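Long-range contacts in 2-dehydro-3-deoxy-D-arabinonate dehydratase (Sulfolobus solfataricus, PDB 2Q18), which catalyses the magnesium- or calcium-dependent dehydration of 2-dehydro-3-deoxy-D-arabinonate to 2,5-dioxopentanoate in a pentose oxidation pathway that leads to 2-oxoglutarate: residues D164-D169 against Q180-A185; A132-S137 against R168-E173; T140-E145 against K264-E269; F116-P121 against A185-F190. All blocks are in the same frame, centred on the assembly; numbering follows the deposited sequence.

Contact 1 of 4, residues D164-D169 against Q180-A185. With PO4 (phosphate ion), chain B.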
loop_
_atom_site.group_PDB
_atom_site.type_symbol
_atom_site.label_atom_id
_atom_site.label_comp_id
_atom_site.label_asym_id
_atom_site.label_seq_id
_atom_site.Cartn_x
_atom_site.Cartn_y
_atom_site.Cartn_z
ATOM N N ASP A 164 -3.443 32.230 11.212
ATOM C CA ASP A 164 -4.845 32.039 10.859
ATOM C C ASP A 164 -5.247 33.167 9.909
ATOM O O ASP A 164 -5.736 34.212 10.341
ATOM C CB ASP A 164 -5.720 32.013 12.131
ATOM C CG ASP A 164 -7.220 31.907 11.837
ATOM O OD1 ASP A 164 -7.624 31.816 10.657
ATOM O OD2 ASP A 164 -8.012 31.925 12.804
ATOM N N VAL A 165 -5.033 32.951 8.615
ATOM C CA VAL A 165 -5.305 33.973 7.603
ATOM C C VAL A 165 -6.820 34.160 7.469
ATOM O O VAL A 165 -7.554 33.205 7.194
ATOM C CB VAL A 165 -4.656 33.627 6.234
ATOM C CG1 VAL A 165 -4.755 34.806 5.276
ATOM C CG2 VAL A 165 -3.192 33.212 6.407
ATOM N N SER A 166 -7.274 35.397 7.663
ATOM C CA SER A 166 -8.700 35.675 7.835
ATOM C C SER A 166 -9.212 36.809 6.950
ATOM O O SER A 166 -8.694 37.928 7.005
ATOM C CB SER A 166 -8.986 36.010 9.299
ATOM O OG SER A 166 -8.420 35.044 10.163
ATOM N N ALA A 167 -10.236 36.516 6.148
ATOM C CA ALA A 167 -10.918 37.538 5.360
ATOM C C ALA A 167 -11.851 38.332 6.275
ATOM O O ALA A 167 -13.062 38.092 6.324
ATOM C CB ALA A 167 -11.672 36.914 4.210
ATOM N N ARG A 168 -11.261 39.271 7.008
ATOM C CA ARG A 168 -11.958 40.027 8.045
ATOM C C ARG A 168 -13.187 40.792 7.549
ATOM O O ARG A 168 -14.141 40.990 8.306
ATOM C CB ARG A 168 -10.987 40.972 8.758
ATOM C CG ARG A 168 -9.928 40.274 9.614
ATOM C CD ARG A 168 -10.508 39.689 10.914
ATOM N NE ARG A 168 -11.404 40.627 11.591
ATOM C CZ ARG A 168 -11.002 41.654 12.339
ATOM N NH1 ARG A 168 -9.707 41.888 12.527
ATOM N NH2 ARG A 168 -11.900 42.451 12.899
ATOM N N ASP A 169 -13.171 41.205 6.283
ATOM C CA ASP A 169 -14.305 41.927 5.703
ATOM C C ASP A 169 -15.535 41.037 5.551
ATOM O O ASP A 169 -16.655 41.479 5.814
ATOM C CB ASP A 169 -13.938 42.596 4.368
ATOM C CG ASP A 169 -13.398 41.617 3.335
ATOM O OD1 ASP A 169 -12.693 40.654 3.717
ATOM O OD2 ASP A 169 -13.674 41.822 2.132
ATOM N N GLN A 180 -16.365 30.802 5.330
ATOM C CA GLN A 180 -15.841 31.310 4.063
ATOM C C GLN A 180 -14.633 32.226 4.273
ATOM O O GLN A 180 -13.708 32.235 3.461
ATOM C CB GLN A 180 -16.924 32.063 3.286
ATOM C CG GLN A 180 -17.980 31.178 2.659
ATOM C CD GLN A 180 -19.024 31.976 1.904
ATOM O OE1 GLN A 180 -18.789 32.421 0.776
ATOM N NE2 GLN A 180 -20.192 32.154 2.517
ATOM N N SER A 181 -14.653 32.981 5.368
ATOM C CA SER A 181 -13.577 33.910 5.688
ATOM C C SER A 181 -12.333 33.193 6.214
ATOM O O SER A 181 -11.247 33.783 6.257
ATOM C CB SER A 181 -14.054 34.936 6.714
ATOM O OG SER A 181 -13.981 34.416 8.028
ATOM N N LYS A 182 -12.503 31.925 6.598
ATOM C CA LYS A 182 -11.461 31.161 7.292
ATOM C C LYS A 182 -10.902 29.971 6.515
ATOM O O LYS A 182 -9.744 29.611 6.710
ATOM C CB LYS A 182 -11.985 30.647 8.640
ATOM C CG LYS A 182 -12.243 31.719 9.693
ATOM C CD LYS A 182 -10.971 32.144 10.386
ATOM C CE LYS A 182 -11.267 33.115 11.513
ATOM N NZ LYS A 182 -10.003 33.570 12.159
ATOM N N ILE A 183 -11.725 29.354 5.667
ATOM C CA ILE A 183 -11.393 28.060 5.049
ATOM C C ILE A 183 -11.309 28.155 3.528
ATOM O O ILE A 183 -12.324 28.309 2.848
ATOM C CB ILE A 183 -12.415 26.932 5.438
ATOM C CG1 ILE A 183 -12.730 26.956 6.942
ATOM C CG2 ILE A 183 -11.889 25.548 5.011
ATOM C CD1 ILE A 183 -13.970 26.133 7.344
ATOM N N TYR A 184 -10.087 28.046 3.008
ATOM C CA TYR A 184 -9.817 28.138 1.570
ATOM C C TYR A 184 -8.348 27.777 1.305
ATOM O O TYR A 184 -7.569 27.634 2.247
ATOM C CB TYR A 184 -10.159 29.544 1.036
ATOM C CG TYR A 184 -9.422 30.672 1.729
ATOM C CD1 TYR A 184 -8.202 31.136 1.233
ATOM C CD2 TYR A 184 -9.941 31.279 2.872
ATOM C CE1 TYR A 184 -7.511 32.165 1.867
ATOM C CE2 TYR A 184 -9.258 32.315 3.513
ATOM C CZ TYR A 184 -8.044 32.751 2.998
ATOM O OH TYR A 184 -7.352 33.774 3.608
ATOM N N ALA A 185 -7.972 27.610 0.037
ATOM C CA ALA A 185 -6.593 27.244 -0.297
ATOM C C ALA A 185 -5.628 28.325 0.178
ATOM O O ALA A 185 -5.774 29.493 -0.182
ATOM C CB ALA A 185 -6.440 27.006 -1.798
HETATM P P PO4 B . -12.675 34.838 15.118
HETATM O O1 PO4 B . -11.456 35.080 14.260
HETATM O O2 PO4 B . -13.463 33.692 14.548
HETATM O O3 PO4 B . -12.210 34.523 16.515
HETATM O O4 PO4 B . -13.542 36.069 15.158
#
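Ala167 and Ser181 meet at the close-packed end of this contact, where their CA atoms are 4.5 Å apart. Ala167 N donates to Ser181 O over 2.9 Å, in the carbonyl plane and on a lone pair, just where strand 156-167 gives way to helix 168-173. Ser181 CB presses back on Ala167 O at 3.3 Å. Nearby, the Tyr184 side chain crosses Val165 at about a right angle, bringing its OH to 3.3 Å from Val165 CG1; that hydroxyl is bonded to Ala132 O.

The backbones stand wider apart at Lys182, and polar bonds take over beside a phosphate. A bend at chi2 (-80°) carries Lys182 CD past the Asp164 carboxylate, and NZ then reaches Asp164 OD2 from above the carboxylate plane in a 2.7 Å salt bridge. NZ also donates to Ser166 OG at 2.9 Å, while that hydroxyl in turn donates to Asp164 O. Glu143 adds a second salt bridge, and the phosphate, probably from the crystallisation liquor, accepts from NZ through O1 at 3.0 Å. The substrate-binding Lys182 is thus tied directly to the magnesium ligands Asp164 and Glu143, and the phosphate probably marks where an anionic or oxygen-rich ligand can approach it.

Contact 2 of 4, residues A132-S137 against R168-E173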
loop_
_atom_site.group_PDB
_atom_site.type_symbol
_atom_site.label_atom_id
_atom_site.label_comp_id
_atom_site.label_asym_id
_atom_site.label_seq_id
_atom_site.Cartn_x
_atom_site.Cartn_y
_atom_site.Cartn_z
ATOM N N ALA A 132 -2.619 32.881 1.048
ATOM C CA ALA A 132 -3.464 33.465 0.016
ATOM C C ALA A 132 -4.492 34.442 0.564
ATOM O O ALA A 132 -4.899 34.355 1.727
ATOM C CB ALA A 132 -4.142 32.370 -0.813
ATOM N N VAL A 133 -4.875 35.394 -0.288
ATOM C CA VAL A 133 -5.978 36.308 -0.029
ATOM C C VAL A 133 -7.043 35.919 -1.034
ATOM O O VAL A 133 -6.758 35.831 -2.233
ATOM C CB VAL A 133 -5.565 37.804 -0.230
ATOM C CG1 VAL A 133 -6.769 38.730 -0.110
ATOM C CG2 VAL A 133 -4.495 38.211 0.773
ATOM N N ARG A 134 -8.258 35.667 -0.551
ATOM C CA ARG A 134 -9.381 35.312 -1.417
ATOM C C ARG A 134 -9.582 36.381 -2.494
ATOM O O ARG A 134 -9.385 37.572 -2.239
ATOM C CB ARG A 134 -10.668 35.166 -0.593
ATOM C CG ARG A 134 -10.721 33.952 0.351
ATOM C CD ARG A 134 -12.050 33.912 1.128
ATOM N NE ARG A 134 -13.178 33.933 0.199
ATOM C CZ ARG A 134 -13.948 32.892 -0.094
ATOM N NH1 ARG A 134 -13.769 31.717 0.509
ATOM N NH2 ARG A 134 -14.923 33.040 -0.980
ATOM N N SER A 135 -9.980 35.944 -3.687
ATOM C CA SER A 135 -10.266 36.833 -4.808
ATOM C C SER A 135 -11.374 37.841 -4.498
ATOM O O SER A 135 -11.424 38.918 -5.098
ATOM C CB SER A 135 -10.651 36.018 -6.041
ATOM O OG SER A 135 -11.832 35.269 -5.804
ATOM N N ASP A 136 -12.252 37.485 -3.559
ATOM C CA ASP A 136 -13.409 38.311 -3.217
ATOM C C ASP A 136 -13.293 38.988 -1.853
ATOM O O ASP A 136 -14.287 39.464 -1.303
ATOM C CB ASP A 136 -14.707 37.492 -3.313
ATOM C CG ASP A 136 -14.737 36.297 -2.356
ATOM O OD1 ASP A 136 -13.727 36.022 -1.666
ATOM O OD2 ASP A 136 -15.792 35.631 -2.296
ATOM N N SER A 137 -12.080 39.031 -1.309
ATOM C CA SER A 137 -11.829 39.763 -0.073
ATOM C C SER A 137 -11.044 41.037 -0.360
ATOM O O SER A 137 -10.072 41.017 -1.120
ATOM C CB SER A 137 -11.064 38.906 0.933
ATOM O OG SER A 137 -10.762 39.656 2.097
ATOM N N ARG A 168 -11.261 39.271 7.008
ATOM C CA ARG A 168 -11.958 40.027 8.045
ATOM C C ARG A 168 -13.187 40.792 7.549
ATOM O O ARG A 168 -14.141 40.990 8.306
ATOM C CB ARG A 168 -10.987 40.972 8.758
ATOM C CG ARG A 168 -9.928 40.274 9.614
ATOM C CD ARG A 168 -10.508 39.689 10.914
ATOM N NE ARG A 168 -11.404 40.627 11.591
ATOM C CZ ARG A 168 -11.002 41.654 12.339
ATOM N NH1 ARG A 168 -9.707 41.888 12.527
ATOM N NH2 ARG A 168 -11.900 42.451 12.899
ATOM N N ASP A 169 -13.171 41.205 6.283
ATOM C CA ASP A 169 -14.305 41.927 5.703
ATOM C C ASP A 169 -15.535 41.037 5.551
ATOM O O ASP A 169 -16.655 41.479 5.814
ATOM C CB ASP A 169 -13.938 42.596 4.368
ATOM C CG ASP A 169 -13.398 41.617 3.335
ATOM O OD1 ASP A 169 -12.693 40.654 3.717
ATOM O OD2 ASP A 169 -13.674 41.822 2.132
ATOM N N LEU A 170 -15.322 39.786 5.139
ATOM C CA LEU A 170 -16.419 38.831 4.989
ATOM C C LEU A 170 -17.041 38.492 6.345
ATOM O O LEU A 170 -18.261 38.391 6.466
ATOM C CB LEU A 170 -15.962 37.563 4.250
ATOM C CG LEU A 170 -15.363 37.711 2.841
ATOM C CD1 LEU A 170 -15.152 36.346 2.187
ATOM C CD2 LEU A 170 -16.216 38.599 1.942
ATOM N N GLU A 171 -16.190 38.344 7.358
ATOM C CA GLU A 171 -16.623 38.109 8.730
ATOM C C GLU A 171 -17.456 39.273 9.291
ATOM O O GLU A 171 -18.490 39.051 9.934
ATOM C CB GLU A 171 -15.406 37.852 9.623
ATOM C CG GLU A 171 -15.718 37.848 11.110
ATOM C CD GLU A 171 -14.498 37.646 11.986
ATOM O OE1 GLU A 171 -13.355 37.701 11.476
ATOM O OE2 GLU A 171 -14.691 37.434 13.203
ATOM N N ALA A 172 -16.993 40.503 9.053
ATOM C CA ALA A 172 -17.665 41.713 9.536
ATOM C C ALA A 172 -19.031 41.884 8.885
ATOM O O ALA A 172 -19.968 42.393 9.503
ATOM C CB ALA A 172 -16.798 42.942 9.284
ATOM N N GLU A 173 -19.125 41.448 7.634
ATOM C CA GLU A 173 -20.351 41.476 6.848
ATOM C C GLU A 173 -21.473 40.656 7.512
ATOM O O GLU A 173 -22.632 41.083 7.547
ATOM C CB GLU A 173 -20.034 40.897 5.474
ATOM C CG GLU A 173 -20.602 41.632 4.298
ATOM C CD GLU A 173 -19.829 41.319 3.029
ATOM O OE1 GLU A 173 -18.738 41.906 2.832
ATOM O OE2 GLU A 173 -20.306 40.482 2.232
#
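Ser137 OG has several partners: it donates to Asp169 OD1 over 2.7 Å and is hydrogen-bonded to Thr140 OG1 and weakly to Trp139 N. OG is anti to the backbone N (chi1 177°), which points it at the helix; it meets OD1 on the syn side, 26° out of the carboxylate plane. The other oxygen, Asp169 OD2, accepts from Glu138 N, and both oxygens of this first-turn residue of helix 168-173 are spent on the loop that follows strand 131-133. An alanine in place of Asp169 would probably deprive Ser137 OG and Glu138 N of their acceptors and allow the loop to drift from the helix.

One residue on, Leu170 packs against a charged pair. Its CD1 lies 3.7 Å from Arg134 NE, the side chains crossing at about a right angle, and its CD2 lies 3.9 Å from Asp136 O. Arg134 takes Asp136 side-on, NE to OD1 at 2.9 Å and NH2 to OD2 at 3.0 Å, both nearly in the guanidinium plane. Asp136 OD2 forms salt bridges with Arg112 and Arg242 of the second subunit. Three arginines about one carboxylate would be expected to favour its ionised form and tie this turn to the subunit interface.

Contact 3 of 4, residues T140-E145 against K264-E269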
loop_
_atom_site.group_PDB
_atom_site.type_symbol
_atom_site.label_atom_id
_atom_site.label_comp_id
_atom_site.label_asym_id
_atom_site.label_seq_id
_atom_site.Cartn_x
_atom_site.Cartn_y
_atom_site.Cartn_z
ATOM N N THR A 140 -8.067 41.290 4.134
ATOM C CA THR A 140 -7.576 40.059 4.739
ATOM C C THR A 140 -6.399 40.362 5.651
ATOM O O THR A 140 -5.452 41.043 5.249
ATOM C CB THR A 140 -7.179 39.024 3.657
ATOM O OG1 THR A 140 -8.360 38.558 2.994
ATOM C CG2 THR A 140 -6.448 37.836 4.264
ATOM N N LEU A 141 -6.469 39.859 6.880
ATOM C CA LEU A 141 -5.396 40.032 7.842
ATOM C C LEU A 141 -4.781 38.701 8.254
ATOM O O LEU A 141 -5.479 37.686 8.306
ATOM C CB LEU A 141 -5.903 40.762 9.090
ATOM C CG LEU A 141 -6.355 42.221 8.954
ATOM C CD1 LEU A 141 -6.801 42.746 10.316
ATOM C CD2 LEU A 141 -5.243 43.088 8.369
ATOM N N PRO A 142 -3.465 38.700 8.542
ATOM C CA PRO A 142 -2.891 37.543 9.204
ATOM C C PRO A 142 -3.236 37.607 10.687
ATOM O O PRO A 142 -3.343 38.700 11.253
ATOM C CB PRO A 142 -1.386 37.730 9.002
ATOM C CG PRO A 142 -1.201 39.221 8.904
ATOM C CD PRO A 142 -2.463 39.756 8.282
ATOM N N GLU A 143 -3.433 36.449 11.301
ATOM C CA GLU A 143 -3.652 36.386 12.736
ATOM C C GLU A 143 -2.574 35.500 13.356
ATOM O O GLU A 143 -2.617 34.274 13.220
ATOM C CB GLU A 143 -5.075 35.909 13.054
ATOM C CG GLU A 143 -6.162 36.789 12.415
ATOM C CD GLU A 143 -7.587 36.435 12.839
ATOM O OE1 GLU A 143 -8.507 37.211 12.499
ATOM O OE2 GLU A 143 -7.795 35.391 13.502
ATOM N N PRO A 144 -1.565 36.133 13.987
ATOM C CA PRO A 144 -0.408 35.470 14.586
ATOM C C PRO A 144 -0.751 34.798 15.909
ATOM O O PRO A 144 -1.222 35.458 16.840
ATOM C CB PRO A 144 0.568 36.626 14.818
ATOM C CG PRO A 144 -0.311 37.805 15.038
ATOM C CD PRO A 144 -1.491 37.601 14.135
ATOM N N GLU A 145 -0.502 33.493 15.992
ATOM C CA GLU A 145 -0.985 32.707 17.124
ATOM C C GLU A 145 -0.015 31.614 17.538
ATOM O O GLU A 145 0.719 31.070 16.714
ATOM C CB GLU A 145 -2.346 32.075 16.798
ATOM C CG GLU A 145 -3.281 32.963 15.981
ATOM C CD GLU A 145 -4.730 32.512 15.997
ATOM O OE1 GLU A 145 -5.597 33.341 15.646
ATOM O OE2 GLU A 145 -5.012 31.348 16.359
ATOM N N LYS A 264 -4.688 48.031 6.792
ATOM C CA LYS A 264 -3.522 47.144 6.782
ATOM C C LYS A 264 -3.773 45.795 6.100
ATOM O O LYS A 264 -3.065 44.817 6.350
ATOM C CB LYS A 264 -2.972 46.955 8.204
ATOM C CG LYS A 264 -2.472 48.242 8.872
ATOM C CD LYS A 264 -1.365 48.912 8.057
ATOM C CE LYS A 264 -0.953 50.258 8.633
ATOM N NZ LYS A 264 -0.178 50.115 9.892
ATOM N N GLY A 265 -4.778 45.758 5.229
ATOM C CA GLY A 265 -5.105 44.559 4.469
ATOM C C GLY A 265 -3.946 44.072 3.620
ATOM O O GLY A 265 -3.262 44.863 2.958
ATOM N N LEU A 266 -3.721 42.762 3.656
ATOM C CA LEU A 266 -2.680 42.109 2.869
ATOM C C LEU A 266 -2.890 42.303 1.374
ATOM O O LEU A 266 -4.026 42.340 0.898
ATOM C CB LEU A 266 -2.675 40.607 3.181
ATOM C CG LEU A 266 -1.658 39.960 4.127
ATOM C CD1 LEU A 266 -1.066 40.898 5.177
ATOM C CD2 LEU A 266 -2.259 38.706 4.771
ATOM N N LYS A 267 -1.794 42.427 0.635
ATOM C CA LYS A 267 -1.867 42.353 -0.823
ATOM C C LYS A 267 -0.786 41.473 -1.436
ATOM O O LYS A 267 0.144 41.047 -0.755
ATOM C CB LYS A 267 -1.928 43.743 -1.482
ATOM C CG LYS A 267 -0.892 44.744 -1.035
ATOM C CD LYS A 267 -1.120 46.123 -1.699
ATOM C CE LYS A 267 -2.411 46.786 -1.219
ATOM N NZ LYS A 267 -2.606 48.148 -1.798
ATOM N N ASP A 268 -0.942 41.191 -2.725
ATOM C CA ASP A 268 -0.027 40.339 -3.470
ATOM C C ASP A 268 1.423 40.742 -3.218
ATOM O O ASP A 268 1.757 41.932 -3.227
ATOM C CB ASP A 268 -0.353 40.407 -4.962
ATOM C CG ASP A 268 0.213 39.235 -5.740
ATOM O OD1 ASP A 268 -0.225 38.086 -5.503
ATOM O OD2 ASP A 268 1.084 39.462 -6.604
ATOM N N GLU A 269 2.258 39.735 -2.955
ATOM C CA GLU A 269 3.710 39.879 -2.746
ATOM C C GLU A 269 4.142 40.435 -1.381
ATOM O O GLU A 269 5.341 40.551 -1.126
ATOM C CB GLU A 269 4.411 40.626 -3.906
ATOM C CG GLU A 269 4.177 40.049 -5.317
ATOM C CD GLU A 269 4.600 38.583 -5.487
ATOM O OE1 GLU A 269 5.353 38.045 -4.639
ATOM O OE2 GLU A 269 4.173 37.962 -6.488
HETATM O O HOH W 1 -6.648 42.448 1.892
#
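The puckered pyrrolidine ring of Pro142 offers its CD corner to the forked end of Leu266: CD lies 3.6 Å from Leu266 CD1 and 3.7 Å from Leu266 CD2, so that both methyls bear on one ring carbon. The flat group that takes part is the peptide carbonyl of Thr140. Its oxygen receives Leu266 N over 2.9 Å almost head-on, with an angle of 164° at the oxygen, and Leu266 CB rests against the same oxygen at 3.5 Å. A water closes a further link, accepting from Thr140 N at 2.9 Å and donating to Leu266 O at 2.8 Å. The two residues are thus joined twice, once directly and once through the water.

Next along the strand, Leu141 places CD2 3.4 Å from Lys264 O. Leu266 also touches Ile212 and Val272, and Pro142 shares the second of these. Polar backbone atoms are therefore satisfied by direct and water-mediated bonds beside an apolar cluster, which fastens the loop before strand 271-276 to the start of strand 140-150, a few residues ahead of the magnesium ligands Glu143 and Glu145.

Contact 4 of 4, residues F116-P121 against A185-F190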
loop_
_atom_site.group_PDB
_atom_site.type_symbol
_atom_site.label_atom_id
_atom_site.label_comp_id
_atom_site.label_asym_id
_atom_site.label_seq_id
_atom_site.Cartn_x
_atom_site.Cartn_y
_atom_site.Cartn_z
ATOM N N PHE A 116 -13.716 26.785 16.119
ATOM C CA PHE A 116 -14.104 26.629 14.714
ATOM C C PHE A 116 -13.144 25.714 13.955
ATOM O O PHE A 116 -11.989 25.566 14.341
ATOM C CB PHE A 116 -14.229 27.997 14.017
ATOM C CG PHE A 116 -12.964 28.823 14.050
ATOM C CD1 PHE A 116 -12.025 28.727 13.022
ATOM C CD2 PHE A 116 -12.719 29.705 15.101
ATOM C CE1 PHE A 116 -10.852 29.487 13.049
ATOM C CE2 PHE A 116 -11.546 30.472 15.138
ATOM C CZ PHE A 116 -10.613 30.361 14.110
ATOM N N PHE A 117 -13.632 25.095 12.885
ATOM C CA PHE A 117 -12.778 24.311 11.998
ATOM C C PHE A 117 -12.039 25.272 11.067
ATOM O O PHE A 117 -12.660 26.128 10.432
ATOM C CB PHE A 117 -13.609 23.311 11.183
ATOM C CG PHE A 117 -12.779 22.375 10.336
ATOM C CD1 PHE A 117 -12.565 22.640 8.984
ATOM C CD2 PHE A 117 -12.214 21.228 10.889
ATOM C CE1 PHE A 117 -11.796 21.775 8.193
ATOM C CE2 PHE A 117 -11.444 20.360 10.112
ATOM C CZ PHE A 117 -11.234 20.635 8.761
ATOM N N LYS A 118 -10.722 25.114 10.980
ATOM C CA LYS A 118 -9.881 26.051 10.232
ATOM C C LYS A 118 -9.407 25.511 8.882
ATOM O O LYS A 118 -9.571 26.177 7.857
ATOM C CB LYS A 118 -8.692 26.508 11.089
ATOM C CG LYS A 118 -7.636 27.353 10.351
ATOM C CD LYS A 118 -8.225 28.640 9.765
ATOM C CE LYS A 118 -7.204 29.347 8.882
ATOM N NZ LYS A 118 -7.761 30.608 8.285
ATOM N N ALA A 119 -8.815 24.317 8.876
ATOM C CA ALA A 119 -8.237 23.786 7.653
ATOM C C ALA A 119 -8.070 22.275 7.641
ATOM O O ALA A 119 -7.951 21.630 8.685
ATOM C CB ALA A 119 -6.872 24.469 7.366
ATOM N N THR A 120 -8.076 21.730 6.429
ATOM C CA THR A 120 -7.563 20.397 6.145
ATOM C C THR A 120 -6.074 20.576 5.800
ATOM O O THR A 120 -5.652 21.703 5.513
ATOM C CB THR A 120 -8.315 19.782 4.954
ATOM O OG1 THR A 120 -8.317 20.719 3.863
ATOM C CG2 THR A 120 -9.762 19.449 5.351
ATOM N N PRO A 121 -5.272 19.485 5.837
ATOM C CA PRO A 121 -3.830 19.618 5.574
ATOM C C PRO A 121 -3.474 20.251 4.213
ATOM O O PRO A 121 -2.489 20.989 4.124
ATOM C CB PRO A 121 -3.305 18.170 5.665
ATOM C CG PRO A 121 -4.521 17.291 5.561
ATOM C CD PRO A 121 -5.646 18.091 6.146
ATOM N N ALA A 185 -7.972 27.610 0.037
ATOM C CA ALA A 185 -6.593 27.244 -0.297
ATOM C C ALA A 185 -5.628 28.325 0.178
ATOM O O ALA A 185 -5.774 29.493 -0.182
ATOM C CB ALA A 185 -6.440 27.006 -1.798
ATOM N N GLY A 186 -4.664 27.931 1.006
ATOM C CA GLY A 186 -3.682 28.861 1.556
ATOM C C GLY A 186 -4.184 29.736 2.693
ATOM O O GLY A 186 -3.609 30.795 2.962
ATOM N N CYS A 187 -5.238 29.289 3.381
ATOM C CA CYS A 187 -5.850 30.064 4.470
ATOM C C CYS A 187 -5.062 29.963 5.770
ATOM O O CYS A 187 -5.375 30.639 6.759
ATOM C CB CYS A 187 -7.277 29.584 4.717
ATOM S SG CYS A 187 -7.378 27.886 5.388
ATOM N N CYS A 188 -4.035 29.123 5.765
ATOM C CA CYS A 188 -3.392 28.710 6.997
ATOM C C CYS A 188 -1.915 28.388 6.776
ATOM O O CYS A 188 -1.570 27.696 5.819
ATOM C CB CYS A 188 -4.127 27.460 7.510
ATOM S SG CYS A 188 -3.554 26.875 9.055
ATOM N N ALA A 189 -1.049 28.879 7.668
ATOM C CA ALA A 189 0.382 28.570 7.615
ATOM C C ALA A 189 0.922 28.236 8.991
ATOM O O ALA A 189 0.486 28.818 9.981
ATOM C CB ALA A 189 1.164 29.735 7.026
ATOM N N PHE A 190 1.879 27.313 9.060
ATOM C CA PHE A 190 2.483 26.968 10.348
ATOM C C PHE A 190 3.907 26.442 10.246
ATOM O O PHE A 190 4.327 25.936 9.209
ATOM C CB PHE A 190 1.588 26.003 11.158
ATOM C CG PHE A 190 1.543 24.597 10.616
ATOM C CD1 PHE A 190 2.367 23.608 11.149
ATOM C CD2 PHE A 190 0.663 24.261 9.595
ATOM C CE1 PHE A 190 2.325 22.298 10.654
ATOM C CE2 PHE A 190 0.616 22.956 9.093
ATOM C CZ PHE A 190 1.451 21.978 9.625
#
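Lys118 reaches from strand 114-119 to the Cys187 carbonyl, and its side chain can be followed to that end. CB and CG run from the backbone with CG anti to N (chi1 172°), and CB, CG and CD make no close approach to the facing segment; the bend at chi2 (60°) sets CD on the course that the extended remainder continues. CE is the first carbon to meet the other side: it passes 3.1 Å from Cys187 O, 3.8 Å from Cys187 SG and 3.9 Å from Cys188 CB. At the tip, NZ donates to Cys187 O over 2.8 Å, standing 43° out of the carbonyl plane. The same nitrogen forms a salt bridge with Asp164 OD1 and a hydrogen bond with Lys182 O. An alanine at Lys118 would probably rob the carbonyls of Cys187 and Lys182 of this donor and leave Asp164 OD1 without this counter-charge, with Lys182 still paired to OD2.

Ala119 closes the apolar half of the contact, its CB lying 4.0 Å from Cys187 SG and 4.1 Å from Cys188 CB. Lys118 and Ala119 both face Val76 in a classic beta bulge, consistent with both side chains reaching the same pair of cysteines. One amine thus joins the carboxylate of a magnesium ligand to two backbone oxygens, and as a second-shell group it probably helps hold Asp164 and the substrate-binding Lys182 in position.

Contact 1 is central, centre to centre about 6 Å from contact 2, about 9 Å from contact 4 and about 10 Å from contact 3. It carries the magnesium ligand Asp164, and contact 3 supplies Glu143 and Glu145; Asp164 N lies 3.0 Å from Glu143 O and Leu141 N 2.9 Å from Ser166 O. Contact 4 adds Lys118 NZ, 2.7 Å from Asp164 OD1. Contact 2 shares Arg168 and Asp169 with contact 1; Asp169 is about 10 Å from Glu143 between nearest side-chain atoms, although Arg168 CD lies 3.6 Å from Glu143 OE1. Its Ala132 N meets Gly186 O of contact 4 at 3.0 Å. Contacts 1, 2 and 4 also touch the second subunit.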